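Local coordinates for protein Endonuclease/exonuclease/phosphatase (Beutenbergia cavernae DSM 12333, PDB 4RUW) that is of unknown specific function but belongs to the endonuclease/exonuclease/phosphatase family, with a DNase I-like domain, a bound zinc ion and an Ig-like domain, at residues Asp265-Val270 with Val324-Arg329; Val58-Ile63 with Asp296-Thr301. One frame throughout, in Å; residues are numbered along the deposited sequence.

Contact 1: residues Asp265-Val270 with Val324-Arg329; sequences DTWRQV and VVMDLR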
ATOM      1  N   ASP A 265      -3.212  -4.858  -3.669  1.00 11.39           N
ATOM      2  CA  ASP A 265      -3.466  -3.447  -3.449  1.00 11.56           C
ATOM      3  C   ASP A 265      -4.932  -3.347  -3.046  1.00 11.11           C
ATOM      4  O   ASP A 265      -5.825  -3.480  -3.887  1.00 11.87           O
ATOM      5  CB  ASP A 265      -3.186  -2.723  -4.769  1.00 12.24           C
ATOM      6  CG  ASP A 265      -3.433  -1.220  -4.717  1.00 12.02           C
ATOM      7  OD1 ASP A 265      -4.106  -0.704  -3.792  1.00 13.17           O
ATOM      8  OD2 ASP A 265      -2.957  -0.554  -5.661  1.00 13.56           O
ATOM      9  N   THR A 266      -5.186  -3.155  -1.755  1.00 11.06           N
ATOM     10  CA  THR A 266      -6.542  -3.349  -1.262  1.00 11.25           C
ATOM     11  C   THR A 266      -7.533  -2.338  -1.841  1.00 11.13           C
ATOM     12  O   THR A 266      -8.639  -2.714  -2.213  1.00 11.91           O
ATOM     13  CB  THR A 266      -6.621  -3.394   0.279  1.00 11.91           C
ATOM     14  OG1 THR A 266      -6.198  -2.145   0.835  1.00 12.27           O
ATOM     15  CG2 THR A 266      -5.757  -4.546   0.829  1.00 12.45           C
ATOM     16  N   TRP A 267      -7.119  -1.075  -1.958  1.00 10.97           N
ATOM     17  CA  TRP A 267      -7.993  -0.066  -2.537  1.00 11.07           C
ATOM     18  C   TRP A 267      -8.507  -0.505  -3.903  1.00 11.04           C
ATOM     19  O   TRP A 267      -9.700  -0.417  -4.203  1.00 12.10           O
ATOM     20  CB  TRP A 267      -7.247   1.261  -2.687  1.00 11.39           C
ATOM     21  CG  TRP A 267      -8.134   2.332  -3.271  1.00 10.80           C
ATOM     22  CD1 TRP A 267      -8.339   2.607  -4.602  1.00 10.86           C
ATOM     23  CD2 TRP A 267      -8.963   3.245  -2.538  1.00 11.07           C
ATOM     24  NE1 TRP A 267      -9.239   3.646  -4.730  1.00 11.41           N
ATOM     25  CE2 TRP A 267      -9.635   4.049  -3.484  1.00 10.91           C
ATOM     26  CE3 TRP A 267      -9.187   3.466  -1.175  1.00 11.64           C
ATOM     27  CZ2 TRP A 267     -10.531   5.047  -3.102  1.00 11.30           C
ATOM     28  CZ3 TRP A 267     -10.063   4.468  -0.805  1.00 12.59           C
ATOM     29  CH2 TRP A 267     -10.722   5.246  -1.760  1.00 12.06           C
ATOM     30  N   ARG A 268      -7.589  -0.984  -4.735  1.00 11.06           N
ATOM     31  CA  ARG A 268      -7.884  -1.308  -6.113  1.00 12.54           C
ATOM     32  C   ARG A 268      -8.780  -2.543  -6.259  1.00 13.07           C
ATOM     33  O   ARG A 268      -9.369  -2.755  -7.313  1.00 13.94           O
ATOM     34  CB  ARG A 268      -6.544  -1.505  -6.810  1.00 16.68           C
ATOM     35  CG  ARG A 268      -6.556  -1.613  -8.289  1.00 19.63           C
ATOM     36  CD  ARG A 268      -5.115  -1.716  -8.760  1.00 21.71           C
ATOM     37  NE  ARG A 268      -5.051  -1.558 -10.193  1.00 23.57           N
ATOM     38  CZ  ARG A 268      -3.943  -1.277 -10.862  1.00 19.85           C
ATOM     39  NH1 ARG A 268      -2.778  -1.148 -10.220  1.00 19.02           N
ATOM     40  NH2 ARG A 268      -4.007  -1.152 -12.177  1.00 22.84           N
ATOM     41  N   GLN A 269      -8.899  -3.352  -5.208  1.00 12.43           N
ATOM     42  CA  GLN A 269      -9.804  -4.498  -5.243  1.00 13.51           C
ATOM     43  C   GLN A 269     -11.261  -4.053  -5.161  1.00 12.72           C
ATOM     44  O   GLN A 269     -12.133  -4.691  -5.751  1.00 15.01           O
ATOM     45  CB  GLN A 269      -9.533  -5.470  -4.089  1.00 13.52           C
ATOM     46  CG  GLN A 269      -8.098  -5.931  -3.929  1.00 14.48           C
ATOM     47  CD  GLN A 269      -7.513  -6.500  -5.201  1.00 14.59           C
ATOM     48  OE1 GLN A 269      -7.982  -7.510  -5.720  1.00 16.29           O
ATOM     49  NE2 GLN A 269      -6.466  -5.855  -5.706  1.00 16.26           N
ATOM     50  N   VAL A 270     -11.524  -2.976  -4.418  1.00 11.77           N
ATOM     51  CA  VAL A 270     -12.898  -2.599  -4.096  1.00 11.77           C
ATOM     52  C   VAL A 270     -13.336  -1.253  -4.659  1.00 11.77           C
ATOM     53  O   VAL A 270     -14.531  -0.975  -4.700  1.00 13.31           O
ATOM     54  CB  VAL A 270     -13.174  -2.605  -2.568  1.00 12.96           C
ATOM     55  CG1 VAL A 270     -13.224  -4.026  -2.028  1.00 15.86           C
ATOM     56  CG2 VAL A 270     -12.171  -1.736  -1.816  1.00 13.50           C
ATOM     57  N   VAL A 324      -6.117   6.838   4.259  1.00 11.65           N
ATOM     58  CA  VAL A 324      -6.746   5.737   3.532  1.00 11.34           C
ATOM     59  C   VAL A 324      -7.240   4.746   4.579  1.00 11.30           C
ATOM     60  O   VAL A 324      -6.464   4.299   5.433  1.00 11.91           O
ATOM     61  CB  VAL A 324      -5.744   5.042   2.575  1.00 13.13           C
ATOM     62  CG1 VAL A 324      -6.397   3.849   1.890  1.00 14.64           C
ATOM     63  CG2 VAL A 324      -5.196   6.032   1.555  1.00 14.58           C
ATOM     64  N   VAL A 325      -8.528   4.426   4.531  1.00 11.22           N
ATOM     65  CA  VAL A 325      -9.172   3.612   5.553  1.00 11.43           C
ATOM     66  C   VAL A 325      -9.781   2.378   4.918  1.00 10.96           C
ATOM     67  O   VAL A 325     -10.734   2.484   4.150  1.00 12.22           O
ATOM     68  CB  VAL A 325     -10.272   4.414   6.287  1.00 12.29           C
ATOM     69  CG1 VAL A 325     -10.852   3.597   7.439  1.00 13.53           C
ATOM     70  CG2 VAL A 325      -9.727   5.758   6.776  1.00 14.41           C
HETATM   71  N   MSE A 326      -9.213   1.215   5.212  1.00 11.39           N
HETATM   72  CA  MSE A 326      -9.623  -0.025   4.555  1.00 11.48           C
HETATM   73  C   MSE A 326     -10.274  -0.982   5.527  1.00 11.68           C
HETATM   74  O   MSE A 326      -9.790  -1.174   6.647  1.00 12.88           O
HETATM   75  CB  MSE A 326      -8.406  -0.735   3.965  1.00 12.15           C
HETATM   76  CG  MSE A 326      -7.603   0.100   2.964  1.00 12.70           C
HETATM   77 SE   MSE A 326      -8.639   0.752   1.454  0.59 13.18          SE
HETATM   78  CE  MSE A 326      -9.453  -0.925   0.896  1.00 13.80           C
ATOM     79  N   ASP A 327     -11.356  -1.610   5.077  1.00 11.77           N
ATOM     80  CA  ASP A 327     -12.030  -2.652   5.842  1.00 12.92           C
ATOM     81  C   ASP A 327     -11.687  -3.991   5.203  1.00 12.36           C
ATOM     82  O   ASP A 327     -12.036  -4.246   4.041  1.00 13.16           O
ATOM     83  CB  ASP A 327     -13.539  -2.419   5.851  1.00 14.25           C
ATOM     84  CG  ASP A 327     -13.936  -1.239   6.725  1.00 16.22           C
ATOM     85  OD1 ASP A 327     -13.446  -1.143   7.865  1.00 16.85           O
ATOM     86  OD2 ASP A 327     -14.733  -0.393   6.272  1.00 20.25           O
ATOM     87  N   LEU A 328     -10.981  -4.828   5.963  1.00 12.79           N
ATOM     88  CA  LEU A 328     -10.529  -6.137   5.509  1.00 13.32           C
ATOM     89  C   LEU A 328     -11.238  -7.212   6.316  1.00 13.26           C
ATOM     90  O   LEU A 328     -11.817  -6.934   7.365  1.00 14.53           O
ATOM     91  CB  LEU A 328      -9.015  -6.265   5.707  1.00 13.54           C
ATOM     92  CG  LEU A 328      -8.163  -5.115   5.160  1.00 13.42           C
ATOM     93  CD1 LEU A 328      -6.686  -5.365   5.451  1.00 15.43           C
ATOM     94  CD2 LEU A 328      -8.402  -4.921   3.662  1.00 14.66           C
ATOM     95  N   ARG A 329     -11.180  -8.451   5.834  1.00 13.95           N
ATOM     96  CA  ARG A 329     -11.756  -9.576   6.551  1.00 13.86           C
ATOM     97  C   ARG A 329     -10.801 -10.743   6.416  1.00 13.80           C
ATOM     98  O   ARG A 329     -10.374 -11.066   5.317  1.00 15.08           O
ATOM     99  CB  ARG A 329     -13.115  -9.934   5.962  1.00 16.97           C
ATOM    100  CG  ARG A 329     -13.835 -11.040   6.706  1.00 20.97           C
ATOM    101  CD  ARG A 329     -15.261 -11.160   6.218  1.00 24.13           C
ATOM    102  NE  ARG A 329     -16.009  -9.941   6.507  1.00 26.94           N
ATOM    103  CZ  ARG A 329     -17.031  -9.495   5.783  1.00 30.27           C
ATOM    104  NH1 ARG A 329     -17.429 -10.162   4.711  1.00 32.47           N
ATOM    105  NH2 ARG A 329     -17.646  -8.373   6.127  1.00 32.02           N
TER
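Selenomethionine M326 reaches from strand 324-329 to the short helix 266-270, meeting T266, W267 and V270. The helix runs at 73° to the strand, with the two axes 9.5 Å apart at their closest.

The selenium makes a Met-aromatic contact: SE of M326 lies 3.8 Å from CE3 of W267, at the edge of the indole and near its plane. W267 CG is anti to the backbone N (chi1 -179°), which puts CG beside the carbonyl carbon. V324 CG1 approaches the same CE3 obliquely, at 4.2 Å.

The other contacts are mainly apolar. The M326 chain bends at chi2 and chi3, and its CE comes to rest 3.9 Å from V270 CG2 and 3.6 Å from the carbonyl carbon of T266. A flexible, unbranched side chain suits this place, since it can fold against the first turn of the helix. L328 CD2 meets T266 CG2 at 3.9 Å, the two side chains crossing at about a right angle.

The one polar side-chain atom among these contacts, T266 OG1, is 3.4 Å from M326 CG, but its hydrogen-bond partner is V298 O. W267 NE1 is likewise bonded elsewhere, to D272 O.

No hydrogen bond joins the two segments, so the direct contact between them rests on apolar packing and the Met-aromatic edge contact, while polar groups of the helix are satisfied by V298 and D272, elsewhere in the same chain.

Contact 2: residues Val58-Ile63 with Asp296-Thr301; sequences VMTWNI and DYVFAT
V58 and T60 face V298 across the interior of the DNase I-like beta sandwich, where strands 58-62 and 296-300 belong to different sheets. The strand axes come within 7.4 Å, and their directions are 156° apart, close to antiparallel. T60 and V298 are nearest in register, their CA atoms 7.2 Å apart, and no direct hydrogen bond links the strands: each bonds to neighbours in its own sheet.

Beta-branched residues fill the space between the sheets. V58 CG1 meets V298 CG1 at 4.1 Å, both methyls anti to their backbone N (chi1 176° and 177°). The other V298 methyl, CG2, packs 3.9 Å from T60 CG2, the two side chains sliding past each other in opposite directions. T60 CG2 also touches the carbonyl oxygen of Y297. Valine and threonine suit such positions because their branched side chains are compact and agree with an extended backbone.

Threonine adds a hydroxyl, and the contact becomes polar toward N62 and D296. OD1 of D296 is held by T278 and H321, while OD2 turns to two waters. A water that accepts a hydrogen bond from T60 OG1 donates in turn to this oxygen. N62 CB lies 3.9 Å from D296 OD2, but its amide points to other partners: ND2 gives a bond to D235, and OD1 accepts from the backbone N of H64. The N62 side chain lies about 12 Å from the zinc ion. On the other side of strand 58-62, M59 and W61 pack on helix 77-87. The second water takes the N62 backbone N-H at 2.9 Å and makes a weak bond to D296 OD2, while its oxygen lies in plane at the edge of the W61 indole.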
ATOM      1  N   VAL A  58      -7.921  -1.042   8.830  1.00 12.05           N
ATOM      2  CA  VAL A  58      -6.541  -0.584   8.798  1.00 12.91           C
ATOM      3  C   VAL A  58      -6.504   0.764   8.118  1.00 12.52           C
ATOM      4  O   VAL A  58      -7.035   0.926   7.012  1.00 13.77           O
ATOM      5  CB  VAL A  58      -5.650  -1.559   7.997  1.00 14.66           C
ATOM      6  CG1 VAL A  58      -4.219  -1.023   7.885  1.00 15.99           C
ATOM      7  CG2 VAL A  58      -5.672  -2.925   8.640  1.00 16.22           C
HETATM    8  N   MSE A  59      -5.871   1.723   8.776  1.00 12.16           N
HETATM    9  CA  MSE A  59      -5.737   3.058   8.231  1.00 11.95           C
HETATM   10  C   MSE A  59      -4.270   3.393   8.041  1.00 11.42           C
HETATM   11  O   MSE A  59      -3.426   2.983   8.840  1.00 12.85           O
HETATM   12  CB  MSE A  59      -6.380   4.042   9.199  1.00 12.64           C
HETATM   13  CG  MSE A  59      -6.273   5.516   8.800  1.00 13.58           C
HETATM   14 SE   MSE A  59      -7.230   6.703   9.994  0.65 14.89          SE
HETATM   15  CE  MSE A  59      -7.090   8.324   8.916  1.00 18.09           C
ATOM     16  N   THR A  60      -3.961   4.124   6.974  1.00 11.39           N
ATOM     17  CA  THR A  60      -2.633   4.706   6.824  1.00 11.64           C
ATOM     18  C   THR A  60      -2.752   6.194   6.518  1.00 10.69           C
ATOM     19  O   THR A  60      -3.664   6.611   5.798  1.00 12.43           O
ATOM     20  CB  THR A  60      -1.775   3.977   5.743  1.00 13.03           C
ATOM     21  OG1 THR A  60      -0.422   4.445   5.800  1.00 14.37           O
ATOM     22  CG2 THR A  60      -2.320   4.198   4.346  1.00 15.24           C
ATOM     23  N   TRP A  61      -1.834   6.990   7.053  1.00 11.25           N
ATOM     24  CA  TRP A  61      -1.913   8.427   6.861  1.00 10.86           C
ATOM     25  C   TRP A  61      -0.561   9.090   7.016  1.00 10.61           C
ATOM     26  O   TRP A  61       0.090   8.958   8.052  1.00 11.57           O
ATOM     27  CB  TRP A  61      -2.869   9.034   7.892  1.00 11.68           C
ATOM     28  CG  TRP A  61      -3.407  10.396   7.573  1.00 10.93           C
ATOM     29  CD1 TRP A  61      -3.269  11.105   6.406  1.00 11.21           C
ATOM     30  CD2 TRP A  61      -4.192  11.220   8.448  1.00 11.29           C
ATOM     31  NE1 TRP A  61      -3.923  12.317   6.511  1.00 11.75           N
ATOM     32  CE2 TRP A  61      -4.499  12.405   7.754  1.00 11.51           C
ATOM     33  CE3 TRP A  61      -4.669  11.066   9.756  1.00 11.74           C
ATOM     34  CZ2 TRP A  61      -5.264  13.425   8.320  1.00 12.52           C
ATOM     35  CZ3 TRP A  61      -5.420  12.074  10.314  1.00 13.05           C
ATOM     36  CH2 TRP A  61      -5.709  13.242   9.598  1.00 12.66           C
ATOM     37  N   ASN A  62      -0.160   9.844   5.999  1.00 10.89           N
ATOM     38  CA  ASN A  62       0.978  10.739   6.111  1.00 11.24           C
ATOM     39  C   ASN A  62       0.435  12.034   6.700  1.00 11.09           C
ATOM     40  O   ASN A  62      -0.342  12.735   6.049  1.00 11.51           O
ATOM     41  CB  ASN A  62       1.593  10.962   4.733  1.00 11.84           C
ATOM     42  CG  ASN A  62       2.776  11.914   4.760  1.00 11.88           C
ATOM     43  OD1 ASN A  62       2.841  12.830   5.578  1.00 13.28           O
ATOM     44  ND2 ASN A  62       3.724  11.702   3.847  1.00 13.44           N
ATOM     45  N   ILE A  63       0.807  12.322   7.945  1.00 11.23           N
ATOM     46  CA  ILE A  63       0.187  13.416   8.680  1.00 11.67           C
ATOM     47  C   ILE A  63       0.917  14.751   8.562  1.00 12.08           C
ATOM     48  O   ILE A  63       0.492  15.729   9.181  1.00 12.36           O
ATOM     49  CB  ILE A  63      -0.011  13.078  10.182  1.00 11.75           C
ATOM     50  CG1 ILE A  63       1.333  12.976  10.927  1.00 13.06           C
ATOM     51  CG2 ILE A  63      -0.852  11.820  10.331  1.00 13.10           C
ATOM     52  CD1 ILE A  63       1.195  13.034  12.446  1.00 13.63           C
ATOM     53  N   ASP A 296      -0.360   6.528  -1.374  1.00 11.11           N
ATOM     54  CA  ASP A 296      -0.457   5.930  -0.046  1.00 11.19           C
ATOM     55  C   ASP A 296      -1.288   4.667  -0.214  1.00 11.14           C
ATOM     56  O   ASP A 296      -2.353   4.716  -0.820  1.00 12.11           O
ATOM     57  CB  ASP A 296      -1.175   6.877   0.906  1.00 12.19           C
ATOM     58  CG  ASP A 296      -0.407   8.171   1.158  1.00 12.84           C
ATOM     59  OD1 ASP A 296      -0.537   9.135   0.368  1.00 13.90           O
ATOM     60  OD2 ASP A 296       0.306   8.246   2.182  1.00 15.22           O
ATOM     61  N   TYR A 297      -0.786   3.542   0.298  1.00 10.82           N
ATOM     62  CA  TYR A 297      -1.369   2.245   0.006  1.00 10.95           C
ATOM     63  C   TYR A 297      -1.562   1.405   1.260  1.00 10.04           C
ATOM     64  O   TYR A 297      -0.829   1.548   2.247  1.00 11.03           O
ATOM     65  CB  TYR A 297      -0.429   1.443  -0.900  1.00 11.98           C
ATOM     66  CG  TYR A 297      -0.175   1.998  -2.278  1.00 10.65           C
ATOM     67  CD1 TYR A 297      -0.903   1.550  -3.372  1.00 11.69           C
ATOM     68  CD2 TYR A 297       0.825   2.932  -2.496  1.00 11.56           C
ATOM     69  CE1 TYR A 297      -0.655   2.026  -4.640  1.00 11.91           C
ATOM     70  CE2 TYR A 297       1.085   3.412  -3.763  1.00 11.57           C
ATOM     71  CZ  TYR A 297       0.337   2.959  -4.833  1.00 11.10           C
ATOM     72  OH  TYR A 297       0.586   3.406  -6.107  1.00 11.73           O
ATOM     73  N   VAL A 298      -2.512   0.476   1.179  1.00 10.46           N
ATOM     74  CA  VAL A 298      -2.585  -0.657   2.090  1.00 10.93           C
ATOM     75  C   VAL A 298      -2.563  -1.919   1.242  1.00 10.54           C
ATOM     76  O   VAL A 298      -3.492  -2.159   0.464  1.00 11.65           O
ATOM     77  CB  VAL A 298      -3.856  -0.614   2.975  1.00 12.10           C
ATOM     78  CG1 VAL A 298      -3.911  -1.853   3.862  1.00 13.75           C
ATOM     79  CG2 VAL A 298      -3.877   0.660   3.798  1.00 13.06           C
ATOM     80  N   PHE A 299      -1.495  -2.697   1.370  1.00 10.96           N
ATOM     81  CA  PHE A 299      -1.376  -3.992   0.712  1.00 11.07           C
ATOM     82  C   PHE A 299      -1.640  -5.092   1.730  1.00 11.28           C
ATOM     83  O   PHE A 299      -1.264  -4.960   2.899  1.00 12.39           O
ATOM     84  CB  PHE A 299       0.027  -4.172   0.120  1.00 11.72           C
ATOM     85  CG  PHE A 299       0.253  -3.400  -1.150  1.00 11.73           C
ATOM     86  CD1 PHE A 299      -0.095  -3.955  -2.377  1.00 13.33           C
ATOM     87  CD2 PHE A 299       0.816  -2.131  -1.131  1.00 13.66           C
ATOM     88  CE1 PHE A 299       0.100  -3.266  -3.559  1.00 14.84           C
ATOM     89  CE2 PHE A 299       1.013  -1.432  -2.321  1.00 14.50           C
ATOM     90  CZ  PHE A 299       0.645  -2.001  -3.530  1.00 14.61           C
ATOM     91  N   ALA A 300      -2.283  -6.172   1.295  1.00 11.40           N
ATOM     92  CA  ALA A 300      -2.608  -7.274   2.202  1.00 11.83           C
ATOM     93  C   ALA A 300      -2.191  -8.608   1.587  1.00 11.25           C
ATOM     94  O   ALA A 300      -2.182  -8.763   0.365  1.00 12.23           O
ATOM     95  CB  ALA A 300      -4.094  -7.285   2.547  1.00 13.19           C
ATOM     96  N   THR A 301      -1.859  -9.565   2.446  1.00 11.45           N
ATOM     97  CA  THR A 301      -1.502 -10.905   2.014  1.00 11.77           C
ATOM     98  C   THR A 301      -2.750 -11.722   1.657  1.00 11.67           C
ATOM     99  O   THR A 301      -3.874 -11.284   1.927  1.00 12.55           O
ATOM    100  CB  THR A 301      -0.680 -11.603   3.111  1.00 12.37           C
ATOM    101  OG1 THR A 301      -1.458 -11.682   4.305  1.00 12.55           O
ATOM    102  CG2 THR A 301       0.621 -10.833   3.380  1.00 13.88           C
TER
HETATM  103  O   HOH W   1       0.397   6.776   4.496  1.00 14.23           O
HETATM  104  O   HOH W   2      -1.798   9.497   3.682  1.00 14.52           O

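The centres of contacts 1 and 2 lie about 9 Å apart, both in the buried interior of the DNase I-like domain. Strands 55-62 and 324-330 are antiparallel neighbours in one six-stranded sheet, joined by a backbone hydrogen bond from M326 N to V58 O, 2.8 Å long; strand 296-300 belongs to the facing sheet, and helix 266-270 precedes it in the chain. The order along the sequence is 58-63, 265-270, 296-301, 324-329, so the segments of the two contacts alternate. The T266-V298 bond ties the helix to that second sheet. Together the contacts pack one sheet against both the other sheet and its adjoining helix, bringing distant parts of the chain into a single core.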